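Local atomic coordinates of probable porin (Pseudomonas aeruginosa, PDB entry 2Y0H), a protein that probably acts as a porin of the OprD family, forming an outer-membrane channel for small solutes. Residues Q107-P113 against P127-G132; I140-T144 against A183-F187; N271-P275 against F294-Q298. One frame throughout, in Å; residues are numbered along the deposited sequence.

Contact 1. Residues Q107-P113 against P127-G132; sequences QVGILMP and PQTFDG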
ATOM      1  N   GLN A 107     -18.110  -6.389   6.583  1.00 28.03           N
ATOM      2  CA  GLN A 107     -17.432  -7.580   6.089  1.00 30.16           C
ATOM      3  C   GLN A 107     -16.740  -8.264   7.243  1.00 27.82           C
ATOM      4  O   GLN A 107     -16.074  -7.609   8.029  1.00 31.00           O
ATOM      5  CB  GLN A 107     -16.394  -7.207   5.046  1.00 30.00           C
ATOM      6  CG  GLN A 107     -16.939  -6.398   3.892  1.00 33.37           C
ATOM      7  CD  GLN A 107     -15.833  -5.875   3.015  1.00 37.92           C
ATOM      8  OE1 GLN A 107     -15.382  -6.562   2.103  1.00 37.99           O
ATOM      9  NE2 GLN A 107     -15.364  -4.663   3.306  1.00 38.13           N
ATOM     10  N   VAL A 108     -16.898  -9.576   7.360  1.00 26.81           N
ATOM     11  CA  VAL A 108     -16.215 -10.304   8.416  1.00 28.40           C
ATOM     12  C   VAL A 108     -15.468 -11.490   7.822  1.00 28.83           C
ATOM     13  O   VAL A 108     -16.080 -12.371   7.229  1.00 29.10           O
ATOM     14  CB  VAL A 108     -17.194 -10.801   9.512  1.00 27.95           C
ATOM     15  CG1 VAL A 108     -16.407 -11.390  10.693  1.00 29.10           C
ATOM     16  CG2 VAL A 108     -18.094  -9.671   9.988  1.00 27.48           C
ATOM     17  N   GLY A 109     -14.146 -11.501   7.976  1.00 26.61           N
ATOM     18  CA  GLY A 109     -13.335 -12.606   7.503  1.00 26.88           C
ATOM     19  C   GLY A 109     -12.043 -12.112   6.895  1.00 29.09           C
ATOM     20  O   GLY A 109     -11.386 -11.224   7.437  1.00 30.25           O
ATOM     21  N   ILE A 110     -11.666 -12.678   5.758  1.00 28.47           N
ATOM     22  CA  ILE A 110     -10.447 -12.237   5.094  1.00 27.22           C
ATOM     23  C   ILE A 110     -10.641 -10.849   4.464  1.00 27.65           C
ATOM     24  O   ILE A 110     -11.667 -10.561   3.856  1.00 26.28           O
ATOM     25  CB  ILE A 110      -9.953 -13.267   4.061  1.00 30.60           C
ATOM     26  CG1 ILE A 110      -8.460 -13.075   3.792  1.00 25.93           C
ATOM     27  CG2 ILE A 110     -10.811 -13.240   2.774  1.00 27.35           C
ATOM     28  CD1 ILE A 110      -7.855 -14.171   2.941  1.00 25.31           C
ATOM     29  N   LEU A 111      -9.653  -9.983   4.640  1.00 28.86           N
ATOM     30  CA  LEU A 111      -9.761  -8.609   4.180  1.00 29.49           C
ATOM     31  C   LEU A 111      -8.463  -8.140   3.565  1.00 30.35           C
ATOM     32  O   LEU A 111      -7.378  -8.615   3.926  1.00 28.14           O
ATOM     33  CB  LEU A 111     -10.070  -7.696   5.362  1.00 29.63           C
ATOM     34  CG  LEU A 111     -11.341  -7.979   6.153  1.00 29.37           C
ATOM     35  CD1 LEU A 111     -11.372  -7.088   7.397  1.00 30.28           C
ATOM     36  CD2 LEU A 111     -12.526  -7.698   5.254  1.00 27.39           C
ATOM     37  N   MET A 112      -8.585  -7.195   2.642  1.00 27.14           N
ATOM     38  CA  MET A 112      -7.441  -6.457   2.123  1.00 31.42           C
ATOM     39  C   MET A 112      -7.688  -4.974   2.302  1.00 28.32           C
ATOM     40  O   MET A 112      -8.079  -4.302   1.362  1.00 30.08           O
ATOM     41  CB  MET A 112      -7.233  -6.763   0.640  1.00 28.92           C
ATOM     42  CG  MET A 112      -6.774  -8.166   0.390  1.00 30.39           C
ATOM     43  SD  MET A 112      -6.668  -8.488  -1.366  1.00 48.38           S
ATOM     44  CE  MET A 112      -6.864 -10.259  -1.393  1.00 35.27           C
ATOM     45  N   PRO A 113      -7.481  -4.462   3.526  1.00 30.89           N
ATOM     46  CA  PRO A 113      -7.670  -3.033   3.800  1.00 29.99           C
ATOM     47  C   PRO A 113      -6.694  -2.177   2.999  1.00 28.79           C
ATOM     48  O   PRO A 113      -5.533  -2.550   2.847  1.00 28.41           O
ATOM     49  CB  PRO A 113      -7.316  -2.895   5.292  1.00 32.00           C
ATOM     50  CG  PRO A 113      -7.164  -4.269   5.815  1.00 33.22           C
ATOM     51  CD  PRO A 113      -6.914  -5.189   4.675  1.00 27.24           C
ATOM     52  N   PRO A 127      -0.987 -10.554  -2.563  1.00 29.94           N
ATOM     53  CA  PRO A 127      -1.393  -9.515  -1.619  1.00 30.69           C
ATOM     54  C   PRO A 127      -1.285 -10.019  -0.195  1.00 30.11           C
ATOM     55  O   PRO A 127      -1.587 -11.181   0.080  1.00 26.74           O
ATOM     56  CB  PRO A 127      -2.862  -9.283  -1.966  1.00 32.19           C
ATOM     57  CG  PRO A 127      -3.315 -10.599  -2.541  1.00 31.93           C
ATOM     58  CD  PRO A 127      -2.128 -11.141  -3.287  1.00 27.43           C
ATOM     59  N   GLN A 128      -0.841  -9.145   0.701  1.00 29.84           N
ATOM     60  CA  GLN A 128      -0.969  -9.377   2.129  1.00 29.11           C
ATOM     61  C   GLN A 128      -2.459  -9.368   2.476  1.00 27.94           C
ATOM     62  O   GLN A 128      -3.217  -8.576   1.923  1.00 30.33           O
ATOM     63  CB  GLN A 128      -0.260  -8.256   2.887  1.00 26.46           C
ATOM     64  CG  GLN A 128      -0.601  -8.142   4.356  1.00 26.15           C
ATOM     65  CD  GLN A 128       0.097  -6.940   5.020  1.00 29.56           C
ATOM     66  OE1 GLN A 128       0.276  -5.891   4.400  1.00 33.11           O
ATOM     67  NE2 GLN A 128       0.503  -7.104   6.271  1.00 30.24           N
ATOM     68  N   THR A 129      -2.886 -10.238   3.382  1.00 25.40           N
ATOM     69  CA  THR A 129      -4.278 -10.217   3.828  1.00 26.63           C
ATOM     70  C   THR A 129      -4.359 -10.086   5.337  1.00 27.61           C
ATOM     71  O   THR A 129      -3.388 -10.347   6.049  1.00 29.12           O
ATOM     72  CB  THR A 129      -5.038 -11.497   3.422  1.00 28.23           C
ATOM     73  OG1 THR A 129      -4.445 -12.627   4.065  1.00 25.60           O
ATOM     74  CG2 THR A 129      -5.006 -11.703   1.904  1.00 29.51           C
ATOM     75  N   PHE A 130      -5.525  -9.680   5.820  1.00 28.91           N
ATOM     76  CA  PHE A 130      -5.789  -9.601   7.251  1.00 29.69           C
ATOM     77  C   PHE A 130      -7.087 -10.370   7.520  1.00 30.48           C
ATOM     78  O   PHE A 130      -7.931 -10.491   6.629  1.00 29.08           O
ATOM     79  CB  PHE A 130      -5.962  -8.137   7.694  1.00 28.25           C
ATOM     80  CG  PHE A 130      -4.688  -7.326   7.683  1.00 27.83           C
ATOM     81  CD1 PHE A 130      -4.215  -6.753   6.505  1.00 26.02           C
ATOM     82  CD2 PHE A 130      -3.973  -7.120   8.858  1.00 28.52           C
ATOM     83  CE1 PHE A 130      -3.047  -6.026   6.497  1.00 26.44           C
ATOM     84  CE2 PHE A 130      -2.805  -6.377   8.854  1.00 33.83           C
ATOM     85  CZ  PHE A 130      -2.340  -5.828   7.670  1.00 29.18           C
ATOM     86  N   ASP A 131      -7.248 -10.899   8.731  1.00 28.87           N
ATOM     87  CA  ASP A 131      -8.572 -11.331   9.172  1.00 28.10           C
ATOM     88  C   ASP A 131      -9.100 -10.269  10.116  1.00 29.35           C
ATOM     89  O   ASP A 131      -8.380  -9.810  11.006  1.00 27.38           O
ATOM     90  CB  ASP A 131      -8.536 -12.677   9.891  1.00 30.45           C
ATOM     91  CG  ASP A 131      -8.093 -13.811   8.988  1.00 36.55           C
ATOM     92  OD1 ASP A 131      -8.236 -13.685   7.755  1.00 32.06           O
ATOM     93  OD2 ASP A 131      -7.603 -14.828   9.517  1.00 41.07           O
ATOM     94  N   GLY A 132     -10.353  -9.877   9.913  1.00 26.84           N
ATOM     95  CA  GLY A 132     -10.984  -8.907  10.779  1.00 28.07           C
ATOM     96  C   GLY A 132     -12.436  -8.646  10.453  1.00 27.04           C
ATOM     97  O   GLY A 132     -13.097  -9.395   9.725  1.00 26.78           O
TER
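The two segments pair antiparallel, with Gly109 opposite Gly132 and Leu111 opposite Phe130 in hydrogen-bonded positions; Ile110 and Asp131 form the non-hydrogen-bonded pair between them, CA to CA 4.6 Å. Gly109 N reaches Gly132 O at 2.9 Å and Gly132 N returns to Gly109 O at 3.0 Å; Leu111 N–Phe130 O (2.7 Å) and Phe130 N–Leu111 O (2.9 Å) repeat the pattern. At Gly109 and Ile110 the chain turns a corner, and the glycine's backbone angles would jam a CB against the preceding carbonyl. Here the barrel-wall strand gives way to what is, by strand order, the third extracellular loop, consistent with the inward-folded loop of OprD-family porins. Leu111 lies over Gly132, its CD1 3.6 Å from Gly132 C. Further along the same face, Pro113 CD meets Phe130 CD1 at 3.6 Å. Ile110 CG1 packs 3.8 Å from Thr129 CB, while Asp131 directs its carboxylate into a salt bridge with Arg154. Met112 extends its CE to 3.7 Å from Pro127 CG.

Contact 2. Residues I140-T144 against A183-F187; sequences IEGLT and ATYAF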
ATOM      1  N   ILE A 140     -24.542   9.527   4.507  1.00 37.91           N
ATOM      2  CA  ILE A 140     -24.641  10.975   4.319  1.00 36.66           C
ATOM      3  C   ILE A 140     -23.776  11.434   3.146  1.00 40.36           C
ATOM      4  O   ILE A 140     -22.619  11.035   3.038  1.00 36.85           O
ATOM      5  CB  ILE A 140     -24.209  11.744   5.585  1.00 34.48           C
ATOM      6  CG1 ILE A 140     -25.269  11.636   6.673  1.00 40.30           C
ATOM      7  CG2 ILE A 140     -23.966  13.224   5.273  1.00 36.30           C
ATOM      8  CD1 ILE A 140     -25.282  10.315   7.389  1.00 45.29           C
ATOM      9  N   GLU A 141     -24.339  12.276   2.281  1.00 43.58           N
ATOM     10  CA  GLU A 141     -23.632  12.767   1.098  1.00 43.90           C
ATOM     11  C   GLU A 141     -22.220  13.236   1.416  1.00 36.04           C
ATOM     12  O   GLU A 141     -22.018  14.036   2.321  1.00 36.05           O
ATOM     13  CB  GLU A 141     -24.413  13.914   0.444  1.00 51.35           C
ATOM     14  CG  GLU A 141     -25.689  13.485  -0.271  1.00 57.53           C
ATOM     15  CD  GLU A 141     -26.439  14.660  -0.889  1.00 69.32           C
ATOM     16  OE1 GLU A 141     -25.853  15.761  -0.996  1.00 73.63           O
ATOM     17  OE2 GLU A 141     -27.618  14.480  -1.263  1.00 68.36           O
ATOM     18  N   GLY A 142     -21.249  12.728   0.664  1.00 38.76           N
ATOM     19  CA  GLY A 142     -19.871  13.174   0.784  1.00 41.37           C
ATOM     20  C   GLY A 142     -19.129  12.672   2.016  1.00 42.82           C
ATOM     21  O   GLY A 142     -17.981  13.062   2.251  1.00 42.61           O
ATOM     22  N   LEU A 143     -19.770  11.805   2.800  1.00 34.40           N
ATOM     23  CA  LEU A 143     -19.170  11.316   4.033  1.00 32.39           C
ATOM     24  C   LEU A 143     -19.048   9.806   4.055  1.00 32.94           C
ATOM     25  O   LEU A 143     -20.021   9.093   3.832  1.00 34.08           O
ATOM     26  CB  LEU A 143     -19.979  11.769   5.248  1.00 33.34           C
ATOM     27  CG  LEU A 143     -19.461  11.274   6.604  1.00 33.05           C
ATOM     28  CD1 LEU A 143     -18.095  11.906   6.922  1.00 33.34           C
ATOM     29  CD2 LEU A 143     -20.479  11.579   7.709  1.00 28.32           C
ATOM     30  N   THR A 144     -17.851   9.312   4.344  1.00 31.43           N
ATOM     31  CA  THR A 144     -17.660   7.877   4.517  1.00 31.65           C
ATOM     32  C   THR A 144     -17.092   7.596   5.893  1.00 32.77           C
ATOM     33  O   THR A 144     -16.081   8.165   6.287  1.00 34.43           O
ATOM     34  CB  THR A 144     -16.732   7.292   3.448  1.00 34.03           C
ATOM     35  OG1 THR A 144     -17.256   7.621   2.158  1.00 40.62           O
ATOM     36  CG2 THR A 144     -16.650   5.758   3.575  1.00 35.82           C
ATOM     37  N   ALA A 183     -12.947   8.732   9.087  1.00 26.56           N
ATOM     38  CA  ALA A 183     -13.952   9.522   8.410  1.00 28.83           C
ATOM     39  C   ALA A 183     -13.274  10.255   7.288  1.00 30.12           C
ATOM     40  O   ALA A 183     -12.197  10.824   7.474  1.00 33.29           O
ATOM     41  CB  ALA A 183     -14.597  10.516   9.383  1.00 31.17           C
ATOM     42  N   THR A 184     -13.888  10.221   6.113  1.00 32.52           N
ATOM     43  CA  THR A 184     -13.448  11.053   5.005  1.00 34.53           C
ATOM     44  C   THR A 184     -14.613  11.938   4.603  1.00 36.12           C
ATOM     45  O   THR A 184     -15.744  11.474   4.509  1.00 34.97           O
ATOM     46  CB  THR A 184     -12.998  10.224   3.779  1.00 34.63           C
ATOM     47  OG1 THR A 184     -14.068   9.364   3.370  1.00 42.11           O
ATOM     48  CG2 THR A 184     -11.788   9.377   4.112  1.00 32.47           C
ATOM     49  N   TYR A 185     -14.341  13.216   4.375  1.00 36.18           N
ATOM     50  CA  TYR A 185     -15.379  14.132   3.935  1.00 42.19           C
ATOM     51  C   TYR A 185     -14.948  14.965   2.737  1.00 40.41           C
ATOM     52  O   TYR A 185     -13.925  15.649   2.792  1.00 42.21           O
ATOM     53  CB  TYR A 185     -15.827  15.064   5.065  1.00 40.85           C
ATOM     54  CG  TYR A 185     -17.002  15.914   4.640  1.00 45.09           C
ATOM     55  CD1 TYR A 185     -18.213  15.319   4.298  1.00 45.97           C
ATOM     56  CD2 TYR A 185     -16.898  17.300   4.543  1.00 44.93           C
ATOM     57  CE1 TYR A 185     -19.297  16.075   3.887  1.00 45.86           C
ATOM     58  CE2 TYR A 185     -17.980  18.068   4.133  1.00 48.25           C
ATOM     59  CZ  TYR A 185     -19.179  17.446   3.809  1.00 48.41           C
ATOM     60  OH  TYR A 185     -20.266  18.182   3.400  1.00 51.04           O
ATOM     61  N   ALA A 186     -15.732  14.904   1.661  1.00 39.33           N
ATOM     62  CA  ALA A 186     -15.523  15.775   0.499  1.00 46.05           C
ATOM     63  C   ALA A 186     -16.195  17.125   0.703  1.00 46.95           C
ATOM     64  O   ALA A 186     -17.393  17.263   0.475  1.00 54.77           O
ATOM     65  CB  ALA A 186     -16.053  15.125  -0.758  1.00 44.54           C
ATOM     66  N   PHE A 187     -15.432  18.117   1.147  1.00 45.26           N
ATOM     67  CA  PHE A 187     -15.981  19.459   1.334  1.00 52.06           C
ATOM     68  C   PHE A 187     -16.501  20.024   0.015  1.00 54.29           C
ATOM     69  O   PHE A 187     -17.589  20.595  -0.049  1.00 53.46           O
ATOM     70  CB  PHE A 187     -14.937  20.393   1.942  1.00 45.38           C
ATOM     71  CG  PHE A 187     -14.694  20.156   3.407  1.00 46.87           C
ATOM     72  CD1 PHE A 187     -15.581  20.633   4.351  1.00 44.97           C
ATOM     73  CD2 PHE A 187     -13.578  19.463   3.837  1.00 44.52           C
ATOM     74  CE1 PHE A 187     -15.359  20.422   5.701  1.00 49.53           C
ATOM     75  CE2 PHE A 187     -13.350  19.252   5.183  1.00 44.68           C
ATOM     76  CZ  PHE A 187     -14.242  19.730   6.115  1.00 45.75           C
TER
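Ala183 opens the pairing: its CA lies 3.3 Å from Thr144 O in a CA-H...O contact, and its CB is at the limit of apolar contact with Leu143 CD1, 4.5 Å away. Thr184 forms the hydrogen-bonded antiparallel pair with Thr144, its N 3.0 Å from Thr144 O and its O 3.0 Å from Thr144 N. Both threonine side chains lie on one face, where Thr184 OG1 sits 3.4 Å from Thr144 CB. Tyr185 shares the other face with Leu143. Its ring turns an edge toward Leu143, CD1 4.1 Å from Leu143 CB, and the same CD1 approaches Gly142 O to 3.1 Å. Ala186 supplies the last bond, from its N to Gly142 O at 3.0 Å. Gly142 belongs to a type II turn from Ile140 to Leu143, closed by Leu143 N to Ile140 O at 3.0 Å, and its positive phi suits glycine at the third position. By strand order this turn probably lies at the periplasmic rim, as in other porins. It brings the chain from strand 129-137 into strand 143-154, which pairs with strand 178-186; the latter is bonded on its far edge to strand 191-200, through Ala183 with Tyr195 and Tyr185 with Ala193.

Contact 3. Residues N271-P275 against F294-Q298; sequences NDAFP and FTRPQ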
ATOM      1  N   ASN A 271      12.225   9.948  18.059  1.00 34.19           N
ATOM      2  CA  ASN A 271      13.348   9.019  17.943  1.00 36.59           C
ATOM      3  C   ASN A 271      13.059   7.711  17.198  1.00 34.38           C
ATOM      4  O   ASN A 271      13.988   6.949  16.926  1.00 32.15           O
ATOM      5  CB  ASN A 271      14.033   8.764  19.290  1.00 45.87           C
ATOM      6  CG  ASN A 271      13.366   7.684  20.065  1.00 46.46           C
ATOM      7  OD1 ASN A 271      12.149   7.721  20.255  1.00 49.55           O
ATOM      8  ND2 ASN A 271      14.140   6.689  20.498  1.00 40.16           N
ATOM      9  N   ASP A 272      11.792   7.469  16.839  1.00 30.76           N
ATOM     10  CA  ASP A 272      11.413   6.247  16.124  1.00 29.32           C
ATOM     11  C   ASP A 272      11.144   6.418  14.625  1.00 28.67           C
ATOM     12  O   ASP A 272      10.737   7.480  14.164  1.00 28.46           O
ATOM     13  CB  ASP A 272      10.188   5.596  16.779  1.00 28.49           C
ATOM     14  CG  ASP A 272      10.497   5.050  18.157  1.00 33.62           C
ATOM     15  OD1 ASP A 272      11.588   4.461  18.310  1.00 34.07           O
ATOM     16  OD2 ASP A 272       9.666   5.225  19.083  1.00 31.16           O
ATOM     17  N   ALA A 273      11.363   5.346  13.878  1.00 27.22           N
ATOM     18  CA  ALA A 273      10.862   5.253  12.520  1.00 28.05           C
ATOM     19  C   ALA A 273       9.335   5.284  12.548  1.00 26.07           C
ATOM     20  O   ALA A 273       8.721   5.019  13.570  1.00 25.49           O
ATOM     21  CB  ALA A 273      11.349   3.963  11.860  1.00 25.02           C
ATOM     22  N   PHE A 274       8.729   5.609  11.412  1.00 24.78           N
ATOM     23  CA  PHE A 274       7.285   5.550  11.265  1.00 26.31           C
ATOM     24  C   PHE A 274       6.752   4.122  11.476  1.00 25.56           C
ATOM     25  O   PHE A 274       7.146   3.198  10.763  1.00 23.72           O
ATOM     26  CB  PHE A 274       6.889   6.058   9.877  1.00 24.64           C
ATOM     27  CG  PHE A 274       5.409   6.076   9.636  1.00 26.30           C
ATOM     28  CD1 PHE A 274       4.566   6.815  10.469  1.00 22.01           C
ATOM     29  CD2 PHE A 274       4.855   5.361   8.572  1.00 24.45           C
ATOM     30  CE1 PHE A 274       3.201   6.846  10.253  1.00 22.91           C
ATOM     31  CE2 PHE A 274       3.479   5.379   8.338  1.00 23.86           C
ATOM     32  CZ  PHE A 274       2.646   6.128   9.178  1.00 25.43           C
ATOM     33  N   PRO A 275       5.854   3.944  12.456  1.00 24.09           N
ATOM     34  CA  PRO A 275       5.289   2.616  12.746  1.00 27.30           C
ATOM     35  C   PRO A 275       4.318   2.145  11.667  1.00 27.09           C
ATOM     36  O   PRO A 275       3.374   2.870  11.327  1.00 26.39           O
ATOM     37  CB  PRO A 275       4.536   2.835  14.062  1.00 26.90           C
ATOM     38  CG  PRO A 275       5.107   4.125  14.631  1.00 28.36           C
ATOM     39  CD  PRO A 275       5.435   4.952  13.445  1.00 25.46           C
ATOM     40  N   PHE A 294      11.805   5.397   3.241  1.00 29.23           N
ATOM     41  CA  PHE A 294      12.295   6.711   3.677  1.00 26.14           C
ATOM     42  C   PHE A 294      11.576   7.215   4.927  1.00 27.49           C
ATOM     43  O   PHE A 294      11.207   8.389   5.030  1.00 27.84           O
ATOM     44  CB  PHE A 294      12.201   7.722   2.526  1.00 30.45           C
ATOM     45  CG  PHE A 294      13.216   7.485   1.450  1.00 28.06           C
ATOM     46  CD1 PHE A 294      13.014   6.498   0.498  1.00 26.71           C
ATOM     47  CD2 PHE A 294      14.395   8.213   1.420  1.00 24.31           C
ATOM     48  CE1 PHE A 294      13.965   6.257  -0.486  1.00 24.80           C
ATOM     49  CE2 PHE A 294      15.355   7.978   0.433  1.00 25.48           C
ATOM     50  CZ  PHE A 294      15.138   6.994  -0.513  1.00 25.36           C
ATOM     51  N   THR A 295      11.376   6.305   5.874  1.00 25.29           N
ATOM     52  CA  THR A 295      10.720   6.617   7.137  1.00 28.00           C
ATOM     53  C   THR A 295      11.605   6.234   8.319  1.00 28.06           C
ATOM     54  O   THR A 295      11.107   5.935   9.398  1.00 29.17           O
ATOM     55  CB  THR A 295       9.361   5.894   7.257  1.00 28.80           C
ATOM     56  OG1 THR A 295       9.536   4.489   6.999  1.00 23.61           O
ATOM     57  CG2 THR A 295       8.348   6.490   6.254  1.00 28.84           C
ATOM     58  N   ARG A 296      12.920   6.243   8.110  1.00 30.04           N
ATOM     59  CA  ARG A 296      13.867   5.854   9.162  1.00 30.89           C
ATOM     60  C   ARG A 296      13.937   6.943  10.226  1.00 27.48           C
ATOM     61  O   ARG A 296      13.504   8.070   9.977  1.00 26.33           O
ATOM     62  CB  ARG A 296      15.244   5.560   8.555  1.00 31.06           C
ATOM     63  CG  ARG A 296      15.250   4.300   7.704  1.00 32.31           C
ATOM     64  CD  ARG A 296      16.472   4.205   6.819  1.00 33.81           C
ATOM     65  NE  ARG A 296      17.682   3.959   7.593  1.00 37.00           N
ATOM     66  CZ  ARG A 296      18.842   3.593   7.055  1.00 39.66           C
ATOM     67  NH1 ARG A 296      18.938   3.433   5.741  1.00 35.23           N
ATOM     68  NH2 ARG A 296      19.901   3.384   7.828  1.00 32.03           N
ATOM     69  N   PRO A 297      14.468   6.616  11.419  1.00 31.09           N
ATOM     70  CA  PRO A 297      14.370   7.605  12.509  1.00 28.83           C
ATOM     71  C   PRO A 297      14.972   8.963  12.109  1.00 33.16           C
ATOM     72  O   PRO A 297      16.103   9.013  11.614  1.00 33.15           O
ATOM     73  CB  PRO A 297      15.168   6.956  13.651  1.00 30.55           C
ATOM     74  CG  PRO A 297      15.192   5.469  13.320  1.00 26.09           C
ATOM     75  CD  PRO A 297      15.193   5.391  11.825  1.00 27.87           C
ATOM     76  N   GLN A 298      14.203  10.035  12.283  1.00 27.81           N
ATOM     77  CA  GLN A 298      14.655  11.398  11.980  1.00 34.09           C
ATOM     78  C   GLN A 298      14.953  11.722  10.505  1.00 30.96           C
ATOM     79  O   GLN A 298      15.544  12.753  10.203  1.00 32.24           O
ATOM     80  CB  GLN A 298      15.864  11.769  12.847  1.00 37.10           C
ATOM     81  CG  GLN A 298      15.546  11.818  14.322  1.00 44.27           C
ATOM     82  CD  GLN A 298      16.739  12.192  15.168  1.00 54.88           C
ATOM     83  OE1 GLN A 298      17.627  11.373  15.403  1.00 61.01           O
ATOM     84  NE2 GLN A 298      16.768  13.436  15.637  1.00 59.44           N
TER
HETATM   85  O   HOH W   1      11.913   9.940  13.791  1.00 34.78           O
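Phe274 and Thr295 start close, CB to CB 3.6 Å, yet the t rotamer of Phe274 leads its ring away from segment 294-298 to meet the ring of Phe230. Thr295, with chi1 at p, places OG1 in a hydrogen bond with Thr293. Phe274 N hydrogen-bonds to Thr295 O at 3.1 Å, joining the backbones. Neither segment is regular strand: both belong to the long connection between barrel strands 259-269 and 300-309, by strand order the seventh extracellular loop, which in OprD-family porins folds inward; the segments lie close to its two ends, so the contact joins the loop near its base. Ala273 puts CB 3.2 Å from Thr295 O and 4.1 Å from Pro297 CD. The CA-to-CB bonds of Asp272 and Arg296 point away from the opposite segment: Asp272 OD2 accepts from Asp244 N, and Arg296 forms a salt bridge with Glu341. Water 1 bridges the backbones, donating to Asp272 O at 2.8 Å and accepting from Gln298 N at 2.7 Å.

How the contacts relate
A single barrel combines three ways of joining distant chain segments: a loop departing from the wall (contact 1), strands paired beside a tight turn (contact 2) and the two ends of a long loop (contact 3). Contacts 1 and 2 follow one another along neighbouring strands 129-137 and 143-154, their centres 24 Å apart. Contact 3 lies about 26 Å from contact 1 and 31 Å from contact 2, centre to centre. The loop spanned by contact 3 nevertheless reaches contact 1: Phe130 packs on Leu277, and Gln128 NE2 hydrogen-bonds to Thr281 OG1. Bound C8E molecules lie about 4 Å from the Val108 side chain and about 5 Å from that of Ala183, consistent with both facing the membrane.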